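PDB 1R2J: protein FkbI from Streptomyces hygroscopicus, which probably works as an FAD-dependent acyl-ACP dehydrogenase in making the methoxymalonyl extender unit of the polyketide FK520. Local coordinates for residues E42-A45 / E46-G49; L50-G53 / S54-G58; G232-G235 / I236-C240; D270-T273 / A274-A278. All coordinates share one frame; numbering follows the deposited sequence.

Interaction 1 (E42-A45 / E46-G49)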
loop_
_atom_site.group_PDB
_atom_site.type_symbol
_atom_site.label_atom_id
_atom_site.label_comp_id
_atom_site.label_asym_id
_atom_site.label_seq_id
_atom_site.Cartn_x
_atom_site.Cartn_y
_atom_site.Cartn_z
ATOM N N GLU A 42 12.895 -2.516 -3.626
ATOM C CA GLU A 42 13.642 -1.353 -4.102
ATOM C C GLU A 42 14.806 -0.912 -3.214
ATOM O O GLU A 42 15.587 -0.038 -3.596
ATOM C CB GLU A 42 12.687 -0.178 -4.345
ATOM C CG GLU A 42 11.862 -0.341 -5.613
ATOM C CD GLU A 42 10.801 0.729 -5.781
ATOM O OE1 GLU A 42 11.118 1.921 -5.593
ATOM O OE2 GLU A 42 9.647 0.374 -6.110
ATOM N N VAL A 43 14.929 -1.516 -2.038
ATOM C CA VAL A 43 16.026 -1.165 -1.142
ATOM C C VAL A 43 17.356 -1.557 -1.783
ATOM O O VAL A 43 17.503 -2.660 -2.316
ATOM C CB VAL A 43 15.868 -1.856 0.234
ATOM C CG1 VAL A 43 17.136 -1.688 1.072
ATOM C CG2 VAL A 43 14.684 -1.246 0.966
ATOM N N ALA A 44 18.309 -0.628 -1.738
ATOM C CA ALA A 44 19.635 -0.824 -2.308
ATOM C C ALA A 44 20.334 -2.055 -1.740
ATOM O O ALA A 44 20.086 -2.453 -0.603
ATOM C CB ALA A 44 20.485 0.422 -2.070
ATOM N N ALA A 45 21.208 -2.653 -2.543
ATOM C CA ALA A 45 21.943 -3.846 -2.130
ATOM C C ALA A 45 22.864 -3.566 -0.945
ATOM O O ALA A 45 23.117 -4.448 -0.120
ATOM C CB ALA A 45 22.754 -4.390 -3.304
ATOM N N GLU A 46 23.358 -2.334 -0.864
ATOM C CA GLU A 46 24.251 -1.930 0.215
ATOM C C GLU A 46 23.625 -2.150 1.586
ATOM O O GLU A 46 24.330 -2.247 2.592
ATOM C CB GLU A 46 24.633 -0.456 0.057
ATOM C CG GLU A 46 25.492 -0.172 -1.162
ATOM C CD GLU A 46 25.783 1.303 -1.342
ATOM O OE1 GLU A 46 26.563 1.651 -2.255
ATOM O OE2 GLU A 46 25.228 2.116 -0.574
ATOM N N HIS A 47 22.300 -2.229 1.628
ATOM C CA HIS A 47 21.595 -2.433 2.887
ATOM C C HIS A 47 20.975 -3.820 2.901
ATOM O O HIS A 47 20.098 -4.122 3.713
ATOM C CB HIS A 47 20.517 -1.357 3.070
ATOM C CG HIS A 47 21.053 0.042 3.041
ATOM N ND1 HIS A 47 21.824 0.568 4.058
ATOM C CD2 HIS A 47 20.955 1.016 2.105
ATOM C CE1 HIS A 47 22.176 1.803 3.748
ATOM N NE2 HIS A 47 21.662 2.099 2.568
ATOM N N GLY A 48 21.445 -4.665 1.994
ATOM C CA GLY A 48 20.932 -6.019 1.917
ATOM C C GLY A 48 19.648 -6.110 1.117
ATOM O O GLY A 48 18.958 -7.127 1.149
ATOM N N GLY A 49 19.324 -5.044 0.394
ATOM C CA GLY A 49 18.112 -5.036 -0.405
ATOM C C GLY A 49 18.324 -5.669 -1.766
ATOM O O GLY A 49 19.452 -5.999 -2.141
#
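A44 and A45 are tied to H47, G48 and G49 in a tight local turn at the surface of the N-terminal domain, within the loop joining helices 27-35 and 54-67. The bonds follow the Schellman pattern: the outer 6→1 bond runs 2.9 Å from G49 N to A44 O, and inside it G48 N reaches A45 O at 2.7 Å. A44 O is gripped twice, because H47 N also donates to it, and the two N-H groups arrive from opposite faces of its carbonyl plane. G48 supplies the positive phi (83°) at which the chain reverses, a conformation in which a side chain would press on the preceding carbonyl. At G49 the reason for glycine is different, since a CB there would run into V43 O.

V43 packs against the flank of the turn. Its CG1 lies anti to the backbone N (chi1 170°), which brings that methyl to 3.9 Å from H47 CB, the two side chains crossing at about a right angle. Both also touch L98, which places the loop against helix 91-100. The turn closes with two CA-H...O contacts: G49 CA sits 3.1 Å from V43 O, and A45 CA 3.3 Å from G49 O.

Interaction 2 (L50-G53 / S54-G58)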
loop_
_atom_site.group_PDB
_atom_site.type_symbol
_atom_site.label_atom_id
_atom_site.label_comp_id
_atom_site.label_asym_id
_atom_site.label_seq_id
_atom_site.Cartn_x
_atom_site.Cartn_y
_atom_site.Cartn_z
ATOM N N LEU A 50 17.236 -5.837 -2.509
ATOM C CA LEU A 50 17.292 -6.436 -3.836
ATOM C C LEU A 50 17.665 -5.425 -4.903
ATOM O O LEU A 50 18.030 -5.799 -6.014
ATOM C CB LEU A 50 15.943 -7.079 -4.182
ATOM C CG LEU A 50 15.752 -8.539 -3.760
ATOM C CD1 LEU A 50 16.157 -8.725 -2.305
ATOM C CD2 LEU A 50 14.306 -8.954 -3.988
ATOM N N GLY A 51 17.559 -4.144 -4.571
ATOM C CA GLY A 51 17.901 -3.101 -5.526
ATOM C C GLY A 51 17.097 -3.114 -6.816
ATOM O O GLY A 51 17.616 -2.776 -7.881
ATOM N N LEU A 52 15.830 -3.503 -6.745
ATOM C CA LEU A 52 15.011 -3.523 -7.952
ATOM C C LEU A 52 14.568 -2.119 -8.364
ATOM O O LEU A 52 14.421 -1.229 -7.524
ATOM C CB LEU A 52 13.783 -4.425 -7.750
ATOM C CG LEU A 52 13.961 -5.892 -8.174
ATOM C CD1 LEU A 52 15.206 -6.468 -7.530
ATOM C CD2 LEU A 52 12.717 -6.701 -7.802
ATOM N N GLY A 53 14.377 -1.926 -9.668
ATOM C CA GLY A 53 13.924 -0.643 -10.176
ATOM C C GLY A 53 12.419 -0.548 -9.977
ATOM O O GLY A 53 11.811 -1.502 -9.510
ATOM N N SER A 54 11.816 0.584 -10.329
ATOM C CA SER A 54 10.377 0.765 -10.158
ATOM C C SER A 54 9.503 -0.152 -11.015
ATOM O O SER A 54 8.449 -0.601 -10.564
ATOM C CB SER A 54 10.004 2.224 -10.403
ATOM O OG SER A 54 10.453 3.024 -9.324
ATOM N N ARG A 55 9.927 -0.421 -12.245
ATOM C CA ARG A 55 9.167 -1.311 -13.113
ATOM C C ARG A 55 9.202 -2.747 -12.581
ATOM O O ARG A 55 8.159 -3.381 -12.430
ATOM C CB ARG A 55 9.723 -1.281 -14.544
ATOM C CG ARG A 55 9.733 0.108 -15.159
ATOM C CD ARG A 55 10.115 0.103 -16.642
ATOM N NE ARG A 55 9.140 -0.588 -17.483
ATOM C CZ ARG A 55 8.573 -0.066 -18.571
ATOM N NH1 ARG A 55 8.877 1.165 -18.962
ATOM N NH2 ARG A 55 7.713 -0.781 -19.283
ATOM N N GLU A 56 10.401 -3.254 -12.291
ATOM C CA GLU A 56 10.553 -4.622 -11.782
ATOM C C GLU A 56 9.764 -4.811 -10.493
ATOM O O GLU A 56 8.946 -5.719 -10.388
ATOM C CB GLU A 56 12.028 -4.938 -11.514
ATOM C CG GLU A 56 12.969 -4.514 -12.624
ATOM C CD GLU A 56 14.432 -4.611 -12.216
ATOM O OE1 GLU A 56 14.993 -5.728 -12.242
ATOM O OE2 GLU A 56 15.011 -3.564 -11.859
ATOM N N ASN A 57 10.016 -3.954 -9.507
ATOM C CA ASN A 57 9.297 -4.061 -8.243
ATOM C C ASN A 57 7.806 -3.813 -8.474
ATOM O O ASN A 57 6.958 -4.411 -7.811
ATOM C CB ASN A 57 9.833 -3.047 -7.232
ATOM C CG ASN A 57 9.092 -3.108 -5.903
ATOM O OD1 ASN A 57 8.940 -4.176 -5.322
ATOM N ND2 ASN A 57 8.632 -1.960 -5.421
ATOM N N GLY A 58 7.497 -2.934 -9.425
ATOM C CA GLY A 58 6.109 -2.614 -9.725
ATOM C C GLY A 58 5.324 -3.796 -10.258
ATOM O O GLY A 58 4.249 -4.123 -9.750
#
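The backbone of L52 and G53 runs extended (psi 177° at G53) and then turns directly into helix 54-67, with G53 at the N-cap. From there the chain winds back on itself, and N57 N donates to G53 O over 3.0 Å in a nearly straight bond (165° at the hydrogen), closing the first helical turn. G58 N follows with its own bond to S54 O. A CB at G58 would clash with that same oxygen.

E56, three residues after the cap, turns back to meet it. Its CG stands anti to the carbonyl carbon (chi1 -46°) and the chain stays extended beyond it, so that OE2 comes to 2.8 Å from G53 N. The N-H approaches from above the carboxylate plane. The negative group thus lies beside the amino end of the helix, where the helix dipole would probably favour it. On its way there E56 passes L52, whose CG lies 4.0 Å from E56 CB, and L52 CB also comes to 4.2 Å from N57 CB.

The other polar ends look elsewhere: S54 OG bonds to K227, N57 ND2 to E42, and R55 NH1 forms a salt bridge with D287 at the end of helix 262-287. The start of the helix is thereby tied to two helices of the C-terminal domain. The E56-to-G53 bond is one half of a capping box; the reciprocal bond would need a side chain at the N-cap, which glycine lacks.

Interaction 3 (G232-G235 / I236-C240)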
loop_
_atom_site.group_PDB
_atom_site.type_symbol
_atom_site.label_atom_id
_atom_site.label_comp_id
_atom_site.label_asym_id
_atom_site.label_seq_id
_atom_site.Cartn_x
_atom_site.Cartn_y
_atom_site.Cartn_z
ATOM N N GLY A 232 -0.481 -2.117 -7.371
ATOM C CA GLY A 232 -1.326 -3.086 -6.705
ATOM C C GLY A 232 -2.646 -3.186 -7.451
ATOM O O GLY A 232 -3.191 -4.281 -7.641
ATOM N N CYS A 233 -3.156 -2.040 -7.894
ATOM C CA CYS A 233 -4.424 -2.007 -8.622
ATOM C C CYS A 233 -4.321 -2.657 -9.985
ATOM O O CYS A 233 -5.291 -3.230 -10.477
ATOM C CB CYS A 233 -4.925 -0.572 -8.751
ATOM S SG CYS A 233 -5.357 0.117 -7.138
ATOM N N VAL A 234 -3.154 -2.551 -10.606
ATOM C CA VAL A 234 -2.947 -3.213 -11.888
ATOM C C VAL A 234 -3.117 -4.710 -11.604
ATOM O O VAL A 234 -3.676 -5.441 -12.414
ATOM C CB VAL A 234 -1.522 -2.965 -12.440
ATOM C CG1 VAL A 234 -1.297 -3.798 -13.702
ATOM C CG2 VAL A 234 -1.339 -1.490 -12.755
ATOM N N GLY A 235 -2.631 -5.150 -10.441
ATOM C CA GLY A 235 -2.744 -6.553 -10.063
ATOM C C GLY A 235 -4.195 -6.975 -9.909
ATOM O O GLY A 235 -4.602 -8.051 -10.369
ATOM N N ILE A 236 -4.984 -6.116 -9.267
ATOM C CA ILE A 236 -6.397 -6.395 -9.077
ATOM C C ILE A 236 -7.076 -6.541 -10.446
ATOM O O ILE A 236 -7.889 -7.448 -10.654
ATOM C CB ILE A 236 -7.072 -5.273 -8.268
ATOM C CG1 ILE A 236 -6.441 -5.211 -6.866
ATOM C CG2 ILE A 236 -8.574 -5.522 -8.186
ATOM C CD1 ILE A 236 -6.988 -4.107 -5.966
ATOM N N LEU A 237 -6.736 -5.654 -11.378
ATOM C CA LEU A 237 -7.312 -5.720 -12.720
ATOM C C LEU A 237 -6.891 -7.018 -13.402
ATOM O O LEU A 237 -7.682 -7.625 -14.121
ATOM C CB LEU A 237 -6.884 -4.508 -13.552
ATOM C CG LEU A 237 -7.649 -3.224 -13.195
ATOM C CD1 LEU A 237 -6.885 -2.001 -13.647
ATOM C CD2 LEU A 237 -9.042 -3.271 -13.825
ATOM N N ARG A 238 -5.653 -7.451 -13.172
ATOM C CA ARG A 238 -5.176 -8.713 -13.751
ATOM C C ARG A 238 -6.033 -9.868 -13.245
ATOM O O ARG A 238 -6.483 -10.712 -14.024
ATOM C CB ARG A 238 -3.717 -9.005 -13.364
ATOM C CG ARG A 238 -2.651 -8.206 -14.099
ATOM C CD ARG A 238 -1.247 -8.683 -13.691
ATOM N NE ARG A 238 -0.184 -7.874 -14.292
ATOM C CZ ARG A 238 1.114 -8.031 -14.047
ATOM N NH1 ARG A 238 1.533 -8.974 -13.205
ATOM N NH2 ARG A 238 1.999 -7.241 -14.642
ATOM N N ALA A 239 -6.248 -9.915 -11.934
ATOM C CA ALA A 239 -7.049 -10.989 -11.343
ATOM C C ALA A 239 -8.487 -10.963 -11.853
ATOM O O ALA A 239 -9.081 -12.014 -12.127
ATOM C CB ALA A 239 -7.040 -10.884 -9.822
ATOM N N CYS A 240 -9.047 -9.763 -11.980
ATOM C CA CYS A 240 -10.418 -9.631 -12.457
ATOM C C CYS A 240 -10.540 -10.011 -13.930
ATOM O O CYS A 240 -11.476 -10.711 -14.316
ATOM C CB CYS A 240 -10.930 -8.206 -12.246
ATOM S SG CYS A 240 -11.165 -7.799 -10.505
#
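R238 CG lies anti to its carbonyl carbon (chi1 -76°), and the chain then runs fully extended to NE, which carries the arginine back along the helix past V234. There V234 CG1, itself anti to the backbone N (chi1 174°), lies 4.3 Å from R238 NE. This is i to i+4 packing inside helix 219-248, a long helix of the helical bundle that forms the C-terminal domain in the acyl-CoA dehydrogenase family. The backbone is regular: I236, L237, R238 and A239 each donate to the carbonyl four residues earlier, and the bond of 3.0 Å from I236 N to G232 O lies in the carbonyl plane.

Around the turn, the side chains fan out to four surrounding helices. V234 and L237 face A278 of helix 262-287, C233 and L237 meet A311 of helix 297-322, I236 reaches A336 of helix 332-345, and R238 passes over to A62, H63 and S66 of helix 54-67. G235 has no side chain; a CB there would be crowded by G232 O. The aliphatic stems of the second half lie close over the carbonyls of the first: I236 CG1 is 3.5 Å from G232 O, L237 CG is 3.6 Å from C233 O, and R238 CG stands 3.4 Å from V234 O.

Interaction 4 (D270-T273 / A274-A278)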
loop_
_atom_site.group_PDB
_atom_site.type_symbol
_atom_site.label_atom_id
_atom_site.label_comp_id
_atom_site.label_asym_id
_atom_site.label_seq_id
_atom_site.Cartn_x
_atom_site.Cartn_y
_atom_site.Cartn_z
ATOM N N ASP A 270 -13.674 -4.275 -21.897
ATOM C CA ASP A 270 -13.494 -3.170 -20.964
ATOM C C ASP A 270 -12.532 -3.565 -19.846
ATOM O O ASP A 270 -11.761 -2.738 -19.367
ATOM C CB ASP A 270 -14.846 -2.718 -20.395
ATOM C CG ASP A 270 -15.790 -2.197 -21.480
ATOM O OD1 ASP A 270 -15.302 -1.707 -22.516
ATOM O OD2 ASP A 270 -17.018 -2.265 -21.299
ATOM N N LEU A 271 -12.561 -4.830 -19.440
ATOM C CA LEU A 271 -11.651 -5.291 -18.387
ATOM C C LEU A 271 -10.216 -5.312 -18.897
ATOM O O LEU A 271 -9.286 -4.898 -18.201
ATOM C CB LEU A 271 -12.048 -6.689 -17.903
ATOM C CG LEU A 271 -13.088 -6.751 -16.776
ATOM C CD1 LEU A 271 -13.547 -8.185 -16.575
ATOM C CD2 LEU A 271 -12.473 -6.200 -15.486
ATOM N N TRP A 272 -10.044 -5.797 -20.121
ATOM C CA TRP A 272 -8.731 -5.865 -20.739
ATOM C C TRP A 272 -8.184 -4.460 -20.936
ATOM O O TRP A 272 -7.022 -4.194 -20.646
ATOM C CB TRP A 272 -8.823 -6.571 -22.091
ATOM C CG TRP A 272 -7.585 -6.444 -22.910
ATOM C CD1 TRP A 272 -7.436 -5.731 -24.066
ATOM C CD2 TRP A 272 -6.310 -7.026 -22.632
ATOM N NE1 TRP A 272 -6.146 -5.832 -24.525
ATOM C CE2 TRP A 272 -5.433 -6.622 -23.664
ATOM C CE3 TRP A 272 -5.819 -7.850 -21.611
ATOM C CZ2 TRP A 272 -4.091 -7.015 -23.705
ATOM C CZ3 TRP A 272 -4.482 -8.241 -21.651
ATOM C CH2 TRP A 272 -3.636 -7.821 -22.692
ATOM N N THR A 273 -9.038 -3.572 -21.434
ATOM C CA THR A 273 -8.677 -2.182 -21.693
ATOM C C THR A 273 -8.298 -1.445 -20.412
ATOM O O THR A 273 -7.346 -0.667 -20.400
ATOM C CB THR A 273 -9.846 -1.456 -22.398
ATOM O OG1 THR A 273 -10.043 -2.042 -23.690
ATOM C CG2 THR A 273 -9.556 0.024 -22.564
ATOM N N ALA A 274 -9.045 -1.694 -19.340
ATOM C CA ALA A 274 -8.773 -1.061 -18.058
ATOM C C ALA A 274 -7.404 -1.514 -17.561
ATOM O O ALA A 274 -6.590 -0.700 -17.128
ATOM C CB ALA A 274 -9.847 -1.447 -17.041
ATOM N N GLU A 275 -7.165 -2.823 -17.625
ATOM C CA GLU A 275 -5.898 -3.388 -17.190
ATOM C C GLU A 275 -4.724 -2.774 -17.958
ATOM O O GLU A 275 -3.689 -2.466 -17.370
ATOM C CB GLU A 275 -5.894 -4.902 -17.403
ATOM C CG GLU A 275 -4.596 -5.582 -16.960
ATOM C CD GLU A 275 -4.580 -7.054 -17.307
ATOM O OE1 GLU A 275 -5.670 -7.636 -17.459
ATOM O OE2 GLU A 275 -3.482 -7.635 -17.420
ATOM N N GLN A 276 -4.893 -2.605 -19.268
ATOM C CA GLN A 276 -3.846 -2.039 -20.109
ATOM C C GLN A 276 -3.586 -0.574 -19.764
ATOM O O GLN A 276 -2.432 -0.140 -19.701
ATOM C CB GLN A 276 -4.221 -2.154 -21.591
ATOM C CG GLN A 276 -4.307 -3.580 -22.122
ATOM C CD GLN A 276 -3.153 -4.442 -21.653
ATOM O OE1 GLN A 276 -3.275 -5.180 -20.675
ATOM N NE2 GLN A 276 -2.021 -4.344 -22.337
ATOM N N ILE A 277 -4.658 0.182 -19.548
ATOM C CA ILE A 277 -4.539 1.595 -19.206
ATOM C C ILE A 277 -3.780 1.772 -17.887
ATOM O O ILE A 277 -2.849 2.578 -17.797
ATOM C CB ILE A 277 -5.929 2.257 -19.080
ATOM C CG1 ILE A 277 -6.576 2.382 -20.460
ATOM C CG2 ILE A 277 -5.799 3.660 -18.440
ATOM C CD1 ILE A 277 -7.990 2.889 -20.399
ATOM N N ALA A 278 -4.182 1.016 -16.871
ATOM C CA ALA A 278 -3.530 1.091 -15.565
ATOM C C ALA A 278 -2.039 0.743 -15.658
ATOM O O ALA A 278 -1.196 1.391 -15.035
ATOM C CB ALA A 278 -4.235 0.150 -14.578
#
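I277 N donates to T273 O over 2.9 Å, and I277 CG1 presses on the same oxygen at 3.1 Å. The bond is one of four i to i+4 bonds here, from A274, E275, Q276 and I277, in the middle of helix 262-287. Beside it, I277 CD1 reaches T273 CG2 at 3.9 Å, while T273 OG1 bonds to A269 O.

The distinctive contact is between W272 and Q276, one turn apart. The indole is swung forward along the helix by a chi1 of 168°, with CG anti to the backbone N, and the bent glutamine folds over one face of it. Q276 CG makes a CH-pi contact 3.9 Å from the centroid of the W272 five-membered ring, and Q276 CD lies 3.4 Å from W272 CZ2. The amide and ring planes are only 6° apart, so the amide is stacked flat on the benzo part. With an alanine in place of Q276, that face of the indole would probably lose the amide stacked on it, and the ring be freer to turn.

E275 comes to the indole obliquely, its carboxylate turned 71° from the ring, with OE1 4.2 Å from W272 CE3. OE1 is held by a salt bridge to R241 of helix 219-248, so the buried carboxylate is probably kept charged and joins the two helices, while W272 and Q276 are held to each other by stacking and dispersion.

Overall arrangement
The contacts fall into two pairs. Interactions 1 and 2 follow directly along the chain and touch: E42 OE2 is 2.6 Å from N57 ND2, and V43 O is 2.7 Å from G51 N, both probable hydrogen bonds. Interactions 3 and 4 lie on neighbouring antiparallel helices of the C-terminal domain, their centres 10 Å apart, with L237 CD1 3.5 Å from A278 CB. The pairs do not meet, the nearest atoms of interactions 2 and 3 being about 6 Å apart, but K227, on helix 219-248 with interaction 3, bonds to both E42 and S54. Interaction 3 does not form the flavin site: the I236 side chain is about 11 Å from the bound FAD.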